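Local coordinates for protein Ent-copalyl diphosphate synthase (PDB 5BP8) that is a mostly helical bacterial protein of the class II terpene cyclase family, related to the squalene-hopene cyclases, at residues Arg8-Val20 with Leu271-Leu284. Numbering follows the deposited sequence.
Sequences REAEAAALLAATV and LAASGLRYEAPAAL. With SO4 (sulfate ion), chain C.
Leu16 points from helix 7-20 into the loop that joins helices 260-274 and 282-291, and from CB outward each side-chain carbon meets a partner. CB lies on the Pro281 ring, 3.7 Å from Pro281 CD. With CG anti to the carbonyl carbon (chi1 -71°), the branch meets Leu271 tip to tip: Leu16 CG is 3.5 Å from Leu271 CD2 and Leu16 CD2 3.4 Å, a close approach for two methyl carbons. CD1 sits obliquely by the Tyr278 ring, 3.5 Å from Tyr278 CD1, while CD2 also reaches Leu284 CD1. Tyr278 OH is hydrogen-bonded to His320. One turn on, Val20 CG2 rests against both Pro281 CB and Leu284 CD2, 3.6 Å from each. At the other end, Leu276 lays its methyls against Arg8 CB and Ala12 CB. Glu9 OE1 stands over a face of the Arg277 guanidinium, 3.0 Å from Arg277 NH1, a salt bridge of charges alone with planes 70° apart. Two waters complete this end: one donates to Glu9 O and Arg277 O, the other to Glu9 OE1 while accepting from Arg277 N. Arg8 instead turns to a sulfate ion, probably from the crystallisation liquor and shared with Arg511. The Ser274 hydroxyl accepts from Leu276 N, an ST turn. The N-terminal helix packs across the loop 275-281 and the helix ends it joins, in a mostly helical fold consistent with the alpha/alpha-barrel architecture of class II terpene cyclases.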
# COMPACT_ATOMS: atom_id res chain seq x y z
N ARG A 8 -2.90 -25.28 -12.79
CA ARG A 8 -2.31 -24.15 -12.13
C ARG A 8 -0.95 -23.80 -12.72
O ARG A 8 -0.51 -22.66 -12.55
CB ARG A 8 -2.28 -24.36 -10.62
CG ARG A 8 -3.67 -24.68 -10.08
CD ARG A 8 -4.00 -24.01 -8.76
NE ARG A 8 -5.34 -24.40 -8.31
CZ ARG A 8 -6.48 -23.78 -8.63
NH1 ARG A 8 -6.50 -22.69 -9.39
NH2 ARG A 8 -7.64 -24.24 -8.15
N GLU A 9 -0.30 -24.73 -13.44
CA GLU A 9 0.88 -24.34 -14.24
C GLU A 9 0.48 -23.33 -15.32
O GLU A 9 1.19 -22.33 -15.57
CB GLU A 9 1.56 -25.56 -14.89
CG GLU A 9 2.43 -26.36 -13.94
CD GLU A 9 2.86 -27.71 -14.51
OE1 GLU A 9 3.28 -28.56 -13.71
OE2 GLU A 9 2.79 -27.93 -15.74
N ALA A 10 -0.65 -23.60 -15.97
CA ALA A 10 -1.18 -22.69 -16.98
C ALA A 10 -1.53 -21.35 -16.36
O ALA A 10 -1.27 -20.30 -16.94
CB ALA A 10 -2.41 -23.31 -17.65
N GLU A 11 -2.15 -21.38 -15.20
CA GLU A 11 -2.44 -20.17 -14.46
C GLU A 11 -1.19 -19.37 -14.13
O GLU A 11 -1.20 -18.16 -14.24
CB GLU A 11 -3.10 -20.50 -13.14
CG GLU A 11 -4.60 -20.59 -13.21
CD GLU A 11 -5.18 -20.69 -11.82
OE1 GLU A 11 -5.37 -21.85 -11.38
OE2 GLU A 11 -5.39 -19.64 -11.15
N ALA A 12 -0.13 -20.05 -13.69
CA ALA A 12 1.13 -19.39 -13.41
C ALA A 12 1.70 -18.69 -14.64
O ALA A 12 2.16 -17.54 -14.57
CB ALA A 12 2.14 -20.37 -12.83
N ALA A 13 1.65 -19.37 -15.77
CA ALA A 13 2.15 -18.80 -17.00
C ALA A 13 1.32 -17.59 -17.45
O ALA A 13 1.85 -16.61 -17.94
CB ALA A 13 2.18 -19.86 -18.10
N ALA A 14 0.01 -17.66 -17.26
CA ALA A 14 -0.88 -16.56 -17.62
C ALA A 14 -0.64 -15.35 -16.71
O ALA A 14 -0.65 -14.20 -17.17
CB ALA A 14 -2.34 -17.00 -17.52
N LEU A 15 -0.42 -15.61 -15.43
CA LEU A 15 -0.14 -14.52 -14.47
C LEU A 15 1.18 -13.82 -14.82
O LEU A 15 1.28 -12.59 -14.83
CB LEU A 15 -0.05 -15.07 -13.05
CG LEU A 15 0.01 -14.03 -11.93
CD1 LEU A 15 -1.28 -13.20 -11.93
CD2 LEU A 15 0.22 -14.74 -10.61
N LEU A 16 2.21 -14.62 -15.13
CA LEU A 16 3.51 -14.04 -15.50
C LEU A 16 3.38 -13.20 -16.76
O LEU A 16 3.92 -12.09 -16.85
CB LEU A 16 4.56 -15.14 -15.65
CG LEU A 16 4.99 -15.79 -14.32
CD1 LEU A 16 5.76 -17.06 -14.59
CD2 LEU A 16 5.83 -14.82 -13.49
N ALA A 17 2.64 -13.70 -17.73
CA ALA A 17 2.48 -13.00 -18.99
C ALA A 17 1.71 -11.69 -18.80
O ALA A 17 2.04 -10.68 -19.43
CB ALA A 17 1.77 -13.88 -20.02
N ALA A 18 0.68 -11.72 -17.97
CA ALA A 18 -0.12 -10.53 -17.74
C ALA A 18 0.72 -9.47 -17.02
O ALA A 18 0.61 -8.29 -17.34
CB ALA A 18 -1.36 -10.85 -16.94
N THR A 19 1.56 -9.91 -16.09
CA THR A 19 2.46 -9.03 -15.39
C THR A 19 3.47 -8.39 -16.34
O THR A 19 3.69 -7.17 -16.31
CB THR A 19 3.15 -9.77 -14.24
OG1 THR A 19 2.15 -10.38 -13.40
CG2 THR A 19 3.99 -8.80 -13.43
N VAL A 20 4.05 -9.19 -17.24
CA VAL A 20 4.93 -8.64 -18.26
C VAL A 20 4.23 -7.54 -19.07
O VAL A 20 4.83 -6.52 -19.40
CB VAL A 20 5.42 -9.76 -19.23
CG1 VAL A 20 6.04 -9.15 -20.47
CG2 VAL A 20 6.42 -10.64 -18.52
N LEU A 271 5.27 -17.05 -6.74
CA LEU A 271 5.35 -18.20 -7.66
C LEU A 271 6.48 -19.16 -7.31
O LEU A 271 6.31 -20.37 -7.46
CB LEU A 271 5.49 -17.73 -9.11
CG LEU A 271 4.16 -17.61 -9.85
CD1 LEU A 271 3.01 -17.15 -8.96
CD2 LEU A 271 4.34 -16.64 -11.00
N ALA A 272 7.60 -18.63 -6.83
CA ALA A 272 8.71 -19.49 -6.37
C ALA A 272 8.32 -20.31 -5.17
O ALA A 272 8.74 -21.46 -5.03
CB ALA A 272 9.93 -18.65 -6.04
N ALA A 273 7.51 -19.73 -4.30
CA ALA A 273 7.02 -20.39 -3.10
C ALA A 273 5.95 -21.43 -3.41
O ALA A 273 5.73 -22.35 -2.61
CB ALA A 273 6.47 -19.37 -2.11
N SER A 274 5.28 -21.27 -4.54
CA SER A 274 4.12 -22.09 -4.89
C SER A 274 4.45 -23.55 -5.17
O SER A 274 3.57 -24.40 -5.07
CB SER A 274 3.40 -21.51 -6.11
OG SER A 274 4.14 -21.71 -7.30
N GLY A 275 5.68 -23.83 -5.58
CA GLY A 275 6.00 -25.20 -6.03
C GLY A 275 5.58 -25.50 -7.47
O GLY A 275 5.82 -26.60 -7.96
N LEU A 276 4.96 -24.54 -8.16
CA LEU A 276 4.61 -24.71 -9.57
C LEU A 276 5.80 -24.60 -10.52
O LEU A 276 6.74 -23.84 -10.27
CB LEU A 276 3.54 -23.67 -9.99
CG LEU A 276 2.20 -23.83 -9.28
CD1 LEU A 276 1.34 -22.59 -9.55
CD2 LEU A 276 1.46 -25.08 -9.73
N ARG A 277 5.73 -25.36 -11.62
CA ARG A 277 6.72 -25.28 -12.68
C ARG A 277 6.31 -24.20 -13.66
O ARG A 277 5.16 -24.12 -14.07
CB ARG A 277 6.86 -26.62 -13.43
CG ARG A 277 7.57 -27.72 -12.64
CD ARG A 277 7.83 -28.97 -13.49
NE ARG A 277 6.74 -29.94 -13.38
CZ ARG A 277 5.80 -30.20 -14.29
NH1 ARG A 277 4.87 -31.11 -14.04
NH2 ARG A 277 5.77 -29.56 -15.47
N TYR A 278 7.25 -23.33 -13.98
CA TYR A 278 7.05 -22.28 -14.95
C TYR A 278 8.42 -21.79 -15.33
O TYR A 278 9.41 -22.09 -14.64
CB TYR A 278 6.26 -21.10 -14.36
CG TYR A 278 6.94 -20.53 -13.15
CD1 TYR A 278 7.87 -19.49 -13.27
CD2 TYR A 278 6.67 -21.04 -11.89
CE1 TYR A 278 8.50 -18.98 -12.15
CE2 TYR A 278 7.29 -20.53 -10.78
CZ TYR A 278 8.21 -19.51 -10.91
OH TYR A 278 8.81 -19.03 -9.78
N GLU A 279 8.46 -21.03 -16.41
CA GLU A 279 9.63 -20.28 -16.80
C GLU A 279 9.34 -18.79 -16.58
O GLU A 279 8.41 -18.23 -17.19
CB GLU A 279 9.95 -20.59 -18.26
CG GLU A 279 11.14 -19.85 -18.83
CD GLU A 279 12.47 -20.28 -18.23
OE1 GLU A 279 12.54 -21.34 -17.58
OE2 GLU A 279 13.46 -19.54 -18.44
N ALA A 280 10.11 -18.13 -15.71
CA ALA A 280 10.00 -16.68 -15.54
C ALA A 280 10.35 -16.01 -16.86
O ALA A 280 11.42 -16.30 -17.44
CB ALA A 280 10.92 -16.17 -14.45
N PRO A 281 9.45 -15.15 -17.36
CA PRO A 281 9.80 -14.42 -18.55
C PRO A 281 11.02 -13.55 -18.28
O PRO A 281 11.10 -12.87 -17.24
CB PRO A 281 8.55 -13.55 -18.82
CG PRO A 281 7.44 -14.27 -18.15
CD PRO A 281 8.05 -14.89 -16.94
N ALA A 282 11.97 -13.58 -19.20
CA ALA A 282 13.18 -12.79 -19.10
C ALA A 282 12.88 -11.31 -18.88
O ALA A 282 13.65 -10.63 -18.22
CB ALA A 282 14.03 -12.96 -20.35
N ALA A 283 11.80 -10.81 -19.47
CA ALA A 283 11.45 -9.41 -19.37
C ALA A 283 11.27 -8.98 -17.91
O ALA A 283 11.60 -7.84 -17.58
CB ALA A 283 10.20 -9.07 -20.19
N LEU A 284 10.74 -9.85 -17.05
CA LEU A 284 10.56 -9.47 -15.64
C LEU A 284 11.91 -9.35 -14.97
O LEU A 284 12.16 -8.40 -14.24
CB LEU A 284 9.69 -10.46 -14.86
CG LEU A 284 8.23 -10.56 -15.30
CD1 LEU A 284 7.48 -11.45 -14.33
CD2 LEU A 284 7.58 -9.19 -15.42
S SO4 C . -10.19 -21.37 -9.59
O1 SO4 C . -9.97 -22.84 -9.42
O2 SO4 C . -11.02 -20.90 -8.47
O3 SO4 C . -10.91 -21.10 -10.86
O4 SO4 C . -8.88 -20.68 -9.63
O HOH W 1 3.85 -22.61 -16.19
O HOH W 2 3.81 -27.52 -11.38